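Local coordinates for protein putative pyridoxal phosphate-dependent transferase (Clostridium difficile, PDB 4DQ6) that holds pyridoxal-5'-phosphate through a covalent bond and probably acts as a cofactor-dependent transferase of the class I and II aminotransferase family, at residues M234-T239 against A283-G288; Y81-W86 against W291-L296; F8-D13 against D43-P48. All blocks are in the same frame, centred on the assembly; numbering follows the deposited sequence.

In the fold
Contact 1 carries the cofactor attachment, for Lys-238 is joined to pyridoxal-5'-phosphate at the start of helix 237-240. Contact 2 lies beside it, the two centres about 9 Å apart, and ties helix 70-84 to helix 289-313, which follows helix 275-287 of contact 1 in the chain. The two contacts meet where Arg-82 NH2 probably donates to Tyr-285 O (2.9 Å) and where Thr-239 CG2 packs on Leu-292 CD1 (3.7 Å). Contact 3, near the chain's start, has its centre about 16 Å from that of contact 1 and does not touch it. It does reach contact 2, where Phe-8 CZ lies 3.5 Å from Phe-295 CA.

Contact 1: M234-T239 against A283-G288. With PLP (pyridoxal-5'-phosphate), chain C.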
loop_
_atom_site.group_PDB
_atom_site.type_symbol
_atom_site.label_atom_id
_atom_site.label_comp_id
_atom_site.label_asym_id
_atom_site.label_seq_id
_atom_site.Cartn_x
_atom_site.Cartn_y
_atom_site.Cartn_z
ATOM N N MET A 234 10.263 7.974 -8.818
ATOM C CA MET A 234 9.332 8.564 -9.815
ATOM C C MET A 234 7.993 7.887 -9.693
ATOM O O MET A 234 7.877 6.874 -9.018
ATOM C CB MET A 234 9.848 8.469 -11.224
ATOM C CG MET A 234 11.069 9.394 -11.529
ATOM S SD MET A 234 11.744 8.960 -13.166
ATOM C CE MET A 234 12.795 10.398 -13.542
ATOM N N ALA A 235 6.970 8.414 -10.372
ATOM C CA ALA A 235 5.652 7.812 -10.254
ATOM C C ALA A 235 4.814 8.403 -11.374
ATOM O O ALA A 235 5.119 9.496 -11.841
ATOM C CB ALA A 235 4.985 8.168 -8.936
ATOM N N PRO A 236 3.712 7.741 -11.779
ATOM C CA PRO A 236 2.729 8.352 -12.653
ATOM C C PRO A 236 1.731 9.247 -11.951
ATOM O O PRO A 236 0.885 9.854 -12.614
ATOM C CB PRO A 236 2.032 7.146 -13.211
ATOM C CG PRO A 236 2.007 6.166 -12.118
ATOM C CD PRO A 236 3.378 6.338 -11.509
ATOM N N THR A 237 1.788 9.321 -10.622
ATOM C CA THR A 237 0.686 9.842 -9.845
ATOM C C THR A 237 0.520 11.344 -9.966
ATOM O O THR A 237 -0.595 11.824 -10.060
ATOM C CB THR A 237 0.732 9.455 -8.374
ATOM O OG1 THR A 237 2.001 9.838 -7.890
ATOM C CG2 THR A 237 0.576 7.971 -8.201
ATOM N N LYS A 238 1.591 12.099 -9.855
ATOM C CA LYS A 238 1.498 13.575 -9.974
ATOM C C LYS A 238 1.159 13.892 -11.434
ATOM O O LYS A 238 0.291 14.724 -11.693
ATOM C CB LYS A 238 2.775 14.310 -9.607
ATOM C CG LYS A 238 3.068 14.291 -8.121
ATOM C CD LYS A 238 2.244 15.341 -7.340
ATOM C CE LYS A 238 2.029 14.977 -5.859
ATOM N NZ LYS A 238 3.101 15.380 -4.922
ATOM N N THR A 239 1.850 13.252 -12.364
ATOM C CA THR A 239 1.680 13.517 -13.825
ATOM C C THR A 239 0.255 13.348 -14.299
ATOM O O THR A 239 -0.312 14.221 -14.992
ATOM C CB THR A 239 2.586 12.623 -14.617
ATOM O OG1 THR A 239 3.954 12.695 -14.135
ATOM C CG2 THR A 239 2.447 12.846 -16.189
ATOM N N ALA A 283 -1.152 2.011 -18.716
ATOM C CA ALA A 283 -1.950 2.799 -19.650
ATOM C C ALA A 283 -1.503 4.270 -19.734
ATOM O O ALA A 283 -1.513 4.841 -20.805
ATOM C CB ALA A 283 -3.434 2.743 -19.277
ATOM N N SER A 284 -1.216 4.865 -18.572
ATOM C CA SER A 284 -0.774 6.261 -18.523
ATOM C C SER A 284 0.517 6.443 -19.328
ATOM O O SER A 284 0.628 7.366 -20.167
ATOM C CB SER A 284 -0.614 6.759 -17.084
ATOM O OG SER A 284 0.497 6.243 -16.380
ATOM N N TYR A 285 1.483 5.559 -19.143
ATOM C CA TYR A 285 2.763 5.766 -19.814
ATOM C C TYR A 285 2.686 5.384 -21.289
ATOM O O TYR A 285 3.218 6.097 -22.156
ATOM C CB TYR A 285 3.877 5.023 -19.101
ATOM C CG TYR A 285 4.330 5.659 -17.794
ATOM C CD1 TYR A 285 4.415 7.025 -17.651
ATOM C CD2 TYR A 285 4.704 4.871 -16.751
ATOM C CE1 TYR A 285 4.822 7.599 -16.489
ATOM C CE2 TYR A 285 5.175 5.459 -15.575
ATOM C CZ TYR A 285 5.294 6.790 -15.498
ATOM O OH TYR A 285 5.726 7.341 -14.305
ATOM N N ASN A 286 1.983 4.305 -21.583
ATOM C CA ASN A 286 1.866 3.871 -22.968
ATOM C C ASN A 286 0.962 4.749 -23.827
ATOM O O ASN A 286 1.273 4.942 -25.007
ATOM C CB ASN A 286 1.423 2.423 -23.117
ATOM C CG ASN A 286 2.534 1.424 -22.754
ATOM O OD1 ASN A 286 3.680 1.775 -22.710
ATOM N ND2 ASN A 286 2.168 0.171 -22.573
ATOM N N ASN A 287 -0.104 5.301 -23.249
ATOM C CA ASN A 287 -1.145 6.008 -24.070
ATOM C C ASN A 287 -1.402 7.435 -23.653
ATOM O O ASN A 287 -2.106 8.139 -24.334
ATOM C CB ASN A 287 -2.430 5.252 -23.962
ATOM C CG ASN A 287 -2.314 3.883 -24.528
ATOM O OD1 ASN A 287 -2.516 2.884 -23.811
ATOM N ND2 ASN A 287 -1.860 3.799 -25.742
ATOM N N GLY A 288 -0.853 7.881 -22.536
ATOM C CA GLY A 288 -1.200 9.176 -21.941
ATOM C C GLY A 288 -0.440 10.389 -22.417
ATOM O O GLY A 288 -0.723 11.501 -21.960
HETATM N N1 PLP C . 7.495 13.880 -3.421
HETATM C C2 PLP C . 7.195 15.185 -3.727
HETATM C C2A PLP C . 8.224 16.247 -3.971
HETATM C C3 PLP C . 5.821 15.619 -3.849
HETATM O O3 PLP C . 5.526 16.882 -4.121
HETATM C C4 PLP C . 4.760 14.645 -3.644
HETATM C C4A PLP C . 3.309 15.047 -3.701
HETATM C C5 PLP C . 5.160 13.281 -3.332
HETATM C C6 PLP C . 6.530 12.952 -3.222
HETATM C C5A PLP C . 4.078 12.263 -3.152
HETATM O O4P PLP C . 4.649 11.276 -2.359
HETATM P P PLP C . 3.798 9.904 -2.230
HETATM O O1P PLP C . 4.052 9.190 -3.511
HETATM O O2P PLP C . 4.463 9.303 -0.928
HETATM O O3P PLP C . 2.324 10.405 -2.135
HETATM O O HOH W 1 6.883 9.732 -14.382
#
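Tyr-285 lays the hydroxyl end of its ring over the peptide that joins Ala-235 to Pro-236, with OH 3.2 Å from Ala-235 C. Pro-236 N is almost as near to Tyr-285 OH, at 3.3 Å, but it has no hydrogen to share, so the fit there is one of shape. Farther back on the ring, CZ rests 4.0 Å from Pro-236 CB, the two side chains crossing at about a right angle. Tyr-285 CG stands beside the backbone N and anti to the carbonyl carbon (chi1 -75°), which sends the phenol out from helix 275-287 to this bend. A tyrosine suits this place because its ring carbons pack on Pro-236 while its hydroxyl also hydrogen-bonds to that of Tyr-249 in strand 248-251. The bend leads into the cofactor site of the aminotransferase fold: strand 230-234 ends here, proline's fixed ring suits the turn into helix 237-240, and Lys-238 comes two residues after Pro-236. Its NZ is bonded to C4A of pyridoxal-5'-phosphate at 1.3 Å, a length consistent with an internal aldimine, and the lysine chain bends at chi2 and chi4 on the way. On the side of Tyr-285, a water 2.7 Å from OH links the phenol to Ala-235 O, 3.1 Å from that water.

Contact 2: Y81-W86 against W291-L296; sequences YRRHNW and WLESFL
A salt bridge between two helices joins the last turn of helix 70-84 to the first turns of helix 289-313, with Arg-83 on one side and Glu-293 on the other. The backbones stay well apart, Arg-83 CA and Leu-292 CA being 11.5 Å from each other, so long side chains must span the interval, and they approach from opposite directions. Arg-83 CG stands beside the backbone N, and the chain folds at chi2 and chi3 to present its guanidinium end-on. Both terminal nitrogens converge on a single oxygen: NH2 lies 2.8 Å from Glu-293 OE2 and NH1 lies 2.9 Å from the same OE2. NH2 meets this oxygen nearly along its C-O axis, while NH1 takes its anti lone pair. OE2 sits in the guanidinium plane, yet the carboxylate is turned 51° against that plane, and sharing one acceptor leaves the bonds bent, at 142° for NH1 and 146° for NH2. Over one face of the guanidinium lies Leu-292 CD2, 3.8 Å from Arg-83 NH2, an apolar cover for the flat cation. Asn-85, two residues on, is the first to leave helical backbone angles, with positive phi, which asparagine tolerates. Glu-289 gives NH1 of Arg-83 a second acidic partner and also pairs with Arg-82. A cation near a helix C-terminus and acids near a helix N-terminus would each offset the local helix dipole, and the pairing probably helps keep Glu-293 ionised, as its exposure to solvent also would.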
loop_
_atom_site.group_PDB
_atom_site.type_symbol
_atom_site.label_atom_id
_atom_site.label_comp_id
_atom_site.label_asym_id
_atom_site.label_seq_id
_atom_site.Cartn_x
_atom_site.Cartn_y
_atom_site.Cartn_z
ATOM N N TYR A 81 13.093 6.569 -21.357
ATOM C CA TYR A 81 13.863 6.856 -22.550
ATOM C C TYR A 81 13.231 7.897 -23.483
ATOM O O TYR A 81 13.898 8.830 -23.884
ATOM C CB TYR A 81 14.232 5.588 -23.347
ATOM C CG TYR A 81 15.195 5.956 -24.440
ATOM C CD1 TYR A 81 16.506 6.259 -24.149
ATOM C CD2 TYR A 81 14.771 6.079 -25.740
ATOM C CE1 TYR A 81 17.383 6.646 -25.136
ATOM C CE2 TYR A 81 15.640 6.461 -26.732
ATOM C CZ TYR A 81 16.939 6.740 -26.422
ATOM O OH TYR A 81 17.788 7.137 -27.414
ATOM N N ARG A 82 11.940 7.752 -23.768
ATOM C CA ARG A 82 11.253 8.634 -24.726
ATOM C C ARG A 82 11.242 10.063 -24.245
ATOM O O ARG A 82 11.449 10.991 -24.999
ATOM C CB ARG A 82 9.756 8.326 -24.799
ATOM C CG ARG A 82 9.308 6.959 -25.223
ATOM C CD ARG A 82 8.100 7.105 -26.126
ATOM N NE ARG A 82 6.823 7.487 -25.518
ATOM C CZ ARG A 82 6.164 6.787 -24.601
ATOM N NH1 ARG A 82 6.687 5.701 -24.077
ATOM N NH2 ARG A 82 4.992 7.198 -24.186
ATOM N N ARG A 83 10.901 10.210 -22.978
ATOM C CA ARG A 83 10.680 11.517 -22.404
ATOM C C ARG A 83 11.932 12.190 -21.883
ATOM O O ARG A 83 12.049 13.386 -21.971
ATOM C CB ARG A 83 9.627 11.443 -21.297
ATOM C CG ARG A 83 8.321 10.790 -21.723
ATOM C CD ARG A 83 7.470 11.678 -22.619
ATOM N NE ARG A 83 7.165 12.982 -22.028
ATOM C CZ ARG A 83 6.528 13.952 -22.670
ATOM N NH1 ARG A 83 6.133 13.769 -23.914
ATOM N NH2 ARG A 83 6.274 15.096 -22.070
ATOM N N HIS A 84 12.853 11.408 -21.323
ATOM C CA HIS A 84 14.001 12.006 -20.624
ATOM C C HIS A 84 15.313 11.604 -21.205
ATOM O O HIS A 84 16.360 12.028 -20.696
ATOM C CB HIS A 84 13.984 11.641 -19.177
ATOM C CG HIS A 84 12.695 11.950 -18.495
ATOM N ND1 HIS A 84 12.151 13.184 -18.521
ATOM C CD2 HIS A 84 11.872 11.173 -17.723
ATOM C CE1 HIS A 84 10.995 13.165 -17.840
ATOM N NE2 HIS A 84 10.826 11.932 -17.359
ATOM N N ASN A 85 15.324 10.796 -22.245
ATOM C CA ASN A 85 16.570 10.292 -22.828
ATOM C C ASN A 85 17.439 9.590 -21.785
ATOM O O ASN A 85 18.668 9.645 -21.843
ATOM C CB ASN A 85 17.357 11.434 -23.477
ATOM C CG ASN A 85 18.180 10.968 -24.655
ATOM O OD1 ASN A 85 17.773 10.081 -25.459
ATOM N ND2 ASN A 85 19.362 11.581 -24.808
ATOM N N TRP A 86 16.803 8.861 -20.899
ATOM C CA TRP A 86 17.487 8.128 -19.855
ATOM C C TRP A 86 17.193 6.659 -20.070
ATOM O O TRP A 86 16.026 6.224 -19.941
ATOM C CB TRP A 86 16.976 8.596 -18.510
ATOM C CG TRP A 86 17.658 7.939 -17.367
ATOM C CD1 TRP A 86 18.924 7.409 -17.329
ATOM C CD2 TRP A 86 17.118 7.775 -16.043
ATOM N NE1 TRP A 86 19.196 6.895 -16.078
ATOM C CE2 TRP A 86 18.144 7.130 -15.257
ATOM C CE3 TRP A 86 15.914 8.114 -15.444
ATOM C CZ2 TRP A 86 17.915 6.759 -13.950
ATOM C CZ3 TRP A 86 15.711 7.741 -14.112
ATOM C CH2 TRP A 86 16.707 7.129 -13.400
ATOM N N TRP A 291 -2.637 13.426 -23.825
ATOM C CA TRP A 291 -3.249 14.092 -22.665
ATOM C C TRP A 291 -2.257 14.907 -21.879
ATOM O O TRP A 291 -2.545 16.081 -21.562
ATOM C CB TRP A 291 -3.991 13.074 -21.790
ATOM C CG TRP A 291 -4.695 13.722 -20.658
ATOM C CD1 TRP A 291 -6.037 14.164 -20.591
ATOM C CD2 TRP A 291 -4.103 14.061 -19.353
ATOM N NE1 TRP A 291 -6.283 14.703 -19.365
ATOM C CE2 TRP A 291 -5.172 14.687 -18.581
ATOM C CE3 TRP A 291 -2.849 13.920 -18.775
ATOM C CZ2 TRP A 291 -5.000 15.121 -17.301
ATOM C CZ3 TRP A 291 -2.689 14.354 -17.476
ATOM C CH2 TRP A 291 -3.731 14.968 -16.756
ATOM N N LEU A 292 -1.060 14.352 -21.605
ATOM C CA LEU A 292 -0.104 15.094 -20.877
ATOM C C LEU A 292 0.341 16.395 -21.608
ATOM O O LEU A 292 0.398 17.455 -20.993
ATOM C CB LEU A 292 1.116 14.232 -20.558
ATOM C CG LEU A 292 2.260 15.006 -19.974
ATOM C CD1 LEU A 292 1.971 15.626 -18.597
ATOM C CD2 LEU A 292 3.482 14.089 -19.774
ATOM N N GLU A 293 0.551 16.333 -22.918
ATOM C CA GLU A 293 0.992 17.523 -23.639
ATOM C C GLU A 293 -0.133 18.589 -23.581
ATOM O O GLU A 293 0.134 19.790 -23.416
ATOM C CB GLU A 293 1.423 17.178 -25.065
ATOM C CG GLU A 293 2.706 16.356 -25.151
ATOM C CD GLU A 293 3.959 17.035 -24.625
ATOM O OE1 GLU A 293 4.089 18.290 -24.686
ATOM O OE2 GLU A 293 4.883 16.322 -24.153
ATOM N N SER A 294 -1.379 18.156 -23.693
ATOM C CA SER A 294 -2.529 19.077 -23.640
ATOM C C SER A 294 -2.681 19.685 -22.252
ATOM O O SER A 294 -2.915 20.870 -22.138
ATOM C CB SER A 294 -3.821 18.384 -24.056
ATOM O OG SER A 294 -4.942 19.276 -24.282
ATOM N N PHE A 295 -2.454 18.873 -21.189
ATOM C CA PHE A 295 -2.532 19.348 -19.834
ATOM C C PHE A 295 -1.430 20.405 -19.643
ATOM O O PHE A 295 -1.698 21.449 -19.043
ATOM C CB PHE A 295 -2.271 18.206 -18.815
ATOM C CG PHE A 295 -1.865 18.684 -17.459
ATOM C CD1 PHE A 295 -2.781 19.226 -16.616
ATOM C CD2 PHE A 295 -0.547 18.624 -17.018
ATOM C CE1 PHE A 295 -2.439 19.695 -15.366
ATOM C CE2 PHE A 295 -0.205 19.073 -15.763
ATOM C CZ PHE A 295 -1.106 19.607 -14.928
ATOM N N LEU A 296 -0.224 20.178 -20.179
ATOM C CA LEU A 296 0.879 21.113 -19.945
ATOM C C LEU A 296 0.634 22.445 -20.628
ATOM O O LEU A 296 0.997 23.507 -20.120
ATOM C CB LEU A 296 2.183 20.497 -20.356
ATOM C CG LEU A 296 2.762 19.364 -19.496
ATOM C CD1 LEU A 296 3.933 18.758 -20.241
ATOM C CD2 LEU A 296 3.184 19.828 -18.086
#

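Contact 3: F8-D13 against D43-P48; sequences FNEIVD and DFKAAP
The edge of Phe-8 points into the face of Phe-44 in a T-shaped stack, the planes 71° apart and the centroids separated by 5.0 Å. The leading atom is Phe-8 CD1, which stands over the centre of the other ring, 3.8 Å from Phe-44 CG. The same edge-on approach brings the backbone close as well, with Phe-8 O 3.4 Å from Phe-44 CE1. Two phenylalanines suit the spot, since both are buried and Phe-295 of helix 289-313 packs against each. In the fold, this is where the N-terminal segment lies along the loop leading into helix 48-58, with Ala-47 at its N-cap position, and both segments border the second subunit. Lys-45 makes use of that position. Its chain runs extended beyond CG, all three later torsions near 180°, crossing Val-12 at about a right angle with CE 4.1 Å from Val-12 CG1. At its end NZ makes a salt bridge to Glu-10 OE1, 3.4 Å away, with only a weak hydrogen bond in it, while its stronger partner is Glu-61 of the second subunit. Between the backbones a water accepts from Val-12 N at 2.6 Å and donates to Asp-43 O at 2.8 Å.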
loop_
_atom_site.group_PDB
_atom_site.type_symbol
_atom_site.label_atom_id
_atom_site.label_comp_id
_atom_site.label_asym_id
_atom_site.label_seq_id
_atom_site.Cartn_x
_atom_site.Cartn_y
_atom_site.Cartn_z
ATOM N N PHE A 8 -10.530 20.725 -20.255
ATOM C CA PHE A 8 -10.032 21.041 -18.908
ATOM C C PHE A 8 -10.840 22.160 -18.270
ATOM O O PHE A 8 -10.812 22.299 -17.071
ATOM C CB PHE A 8 -8.548 21.466 -18.952
ATOM C CG PHE A 8 -7.574 20.331 -19.350
ATOM C CD1 PHE A 8 -7.242 19.333 -18.442
ATOM C CD2 PHE A 8 -7.027 20.284 -20.614
ATOM C CE1 PHE A 8 -6.373 18.326 -18.803
ATOM C CE2 PHE A 8 -6.168 19.270 -20.997
ATOM C CZ PHE A 8 -5.823 18.314 -20.085
ATOM N N ASN A 9 -11.653 22.878 -19.056
ATOM C CA ASN A 9 -12.485 23.973 -18.517
ATOM C C ASN A 9 -13.682 23.430 -17.688
ATOM O O ASN A 9 -14.279 24.140 -16.854
ATOM C CB ASN A 9 -13.027 24.883 -19.657
ATOM C CG ASN A 9 -11.982 25.821 -20.263
ATOM O OD1 ASN A 9 -11.054 26.305 -19.595
ATOM N ND2 ASN A 9 -12.222 26.220 -21.538
ATOM N N GLU A 10 -14.056 22.178 -17.919
ATOM C CA GLU A 10 -15.236 21.609 -17.286
ATOM C C GLU A 10 -15.173 21.709 -15.762
ATOM O O GLU A 10 -14.222 21.294 -15.187
ATOM C CB GLU A 10 -15.383 20.114 -17.692
ATOM C CG GLU A 10 -16.590 19.412 -17.048
ATOM C CD GLU A 10 -16.832 17.974 -17.535
ATOM O OE1 GLU A 10 -15.907 17.304 -18.037
ATOM O OE2 GLU A 10 -17.985 17.506 -17.397
ATOM N N ILE A 11 -16.217 22.189 -15.083
ATOM C CA ILE A 11 -16.245 21.994 -13.602
ATOM C C ILE A 11 -16.469 20.504 -13.198
ATOM O O ILE A 11 -17.358 19.880 -13.698
ATOM C CB ILE A 11 -17.307 22.909 -12.921
ATOM C CG1 ILE A 11 -18.693 22.748 -13.564
ATOM C CG2 ILE A 11 -16.864 24.362 -13.038
ATOM C CD1 ILE A 11 -19.878 23.144 -12.681
ATOM N N VAL A 12 -15.670 19.921 -12.291
ATOM C CA VAL A 12 -15.970 18.546 -11.822
ATOM C C VAL A 12 -16.002 18.599 -10.286
ATOM O O VAL A 12 -14.970 18.607 -9.613
ATOM C CB VAL A 12 -14.994 17.443 -12.363
ATOM C CG1 VAL A 12 -15.659 16.074 -12.322
ATOM C CG2 VAL A 12 -14.559 17.710 -13.804
ATOM N N ASP A 13 -17.203 18.700 -9.751
ATOM C CA ASP A 13 -17.380 18.828 -8.327
ATOM C C ASP A 13 -16.888 17.508 -7.727
ATOM O O ASP A 13 -17.130 16.414 -8.233
ATOM C CB ASP A 13 -18.846 19.141 -7.984
ATOM C CG ASP A 13 -19.121 19.153 -6.478
ATOM O OD1 ASP A 13 -18.708 20.114 -5.772
ATOM O OD2 ASP A 13 -19.776 18.193 -6.015
ATOM N N ASP A 43 -7.860 19.019 -10.006
ATOM C CA ASP A 43 -9.325 18.993 -10.200
ATOM C C ASP A 43 -9.665 18.817 -11.671
ATOM O O ASP A 43 -10.522 19.543 -12.284
ATOM C CB ASP A 43 -9.963 20.249 -9.664
ATOM C CG ASP A 43 -9.942 20.302 -8.149
ATOM O OD1 ASP A 43 -10.690 19.532 -7.507
ATOM O OD2 ASP A 43 -9.189 21.120 -7.588
ATOM N N PHE A 44 -9.011 17.823 -12.226
ATOM C CA PHE A 44 -9.244 17.384 -13.574
ATOM C C PHE A 44 -9.523 15.884 -13.626
ATOM O O PHE A 44 -9.030 15.136 -12.872
ATOM C CB PHE A 44 -8.054 17.627 -14.460
ATOM C CG PHE A 44 -7.702 19.051 -14.658
ATOM C CD1 PHE A 44 -8.637 20.029 -14.965
ATOM C CD2 PHE A 44 -6.389 19.399 -14.595
ATOM C CE1 PHE A 44 -8.232 21.357 -15.114
ATOM C CE2 PHE A 44 -5.954 20.695 -14.791
ATOM C CZ PHE A 44 -6.906 21.692 -15.024
ATOM N N LYS A 45 -10.348 15.444 -14.557
ATOM C CA LYS A 45 -10.524 14.025 -14.831
ATOM C C LYS A 45 -9.251 13.378 -15.290
ATOM O O LYS A 45 -8.412 14.027 -15.918
ATOM C CB LYS A 45 -11.582 13.826 -15.905
ATOM C CG LYS A 45 -12.969 14.153 -15.405
ATOM C CD LYS A 45 -13.980 13.866 -16.467
ATOM C CE LYS A 45 -15.347 14.169 -15.913
ATOM N NZ LYS A 45 -16.266 14.051 -17.063
ATOM N N ALA A 46 -9.065 12.109 -14.997
ATOM C CA ALA A 46 -7.907 11.389 -15.504
ATOM C C ALA A 46 -8.008 11.281 -16.991
ATOM O O ALA A 46 -9.119 11.375 -17.532
ATOM C CB ALA A 46 -7.846 9.956 -14.907
ATOM N N ALA A 47 -6.928 11.031 -17.672
ATOM C CA ALA A 47 -6.918 10.829 -19.092
ATOM C C ALA A 47 -7.879 9.733 -19.535
ATOM O O ALA A 47 -8.068 8.739 -18.847
ATOM C CB ALA A 47 -5.534 10.483 -19.579
ATOM N N PRO A 48 -8.522 9.925 -20.670
ATOM C CA PRO A 48 -9.419 8.870 -21.141
ATOM C C PRO A 48 -8.835 7.472 -21.218
ATOM O O PRO A 48 -9.513 6.496 -20.917
ATOM C CB PRO A 48 -9.771 9.347 -22.558
ATOM C CG PRO A 48 -9.550 10.783 -22.532
ATOM C CD PRO A 48 -8.448 11.076 -21.572
HETATM O O HOH W 2 -13.159 20.377 -11.788
#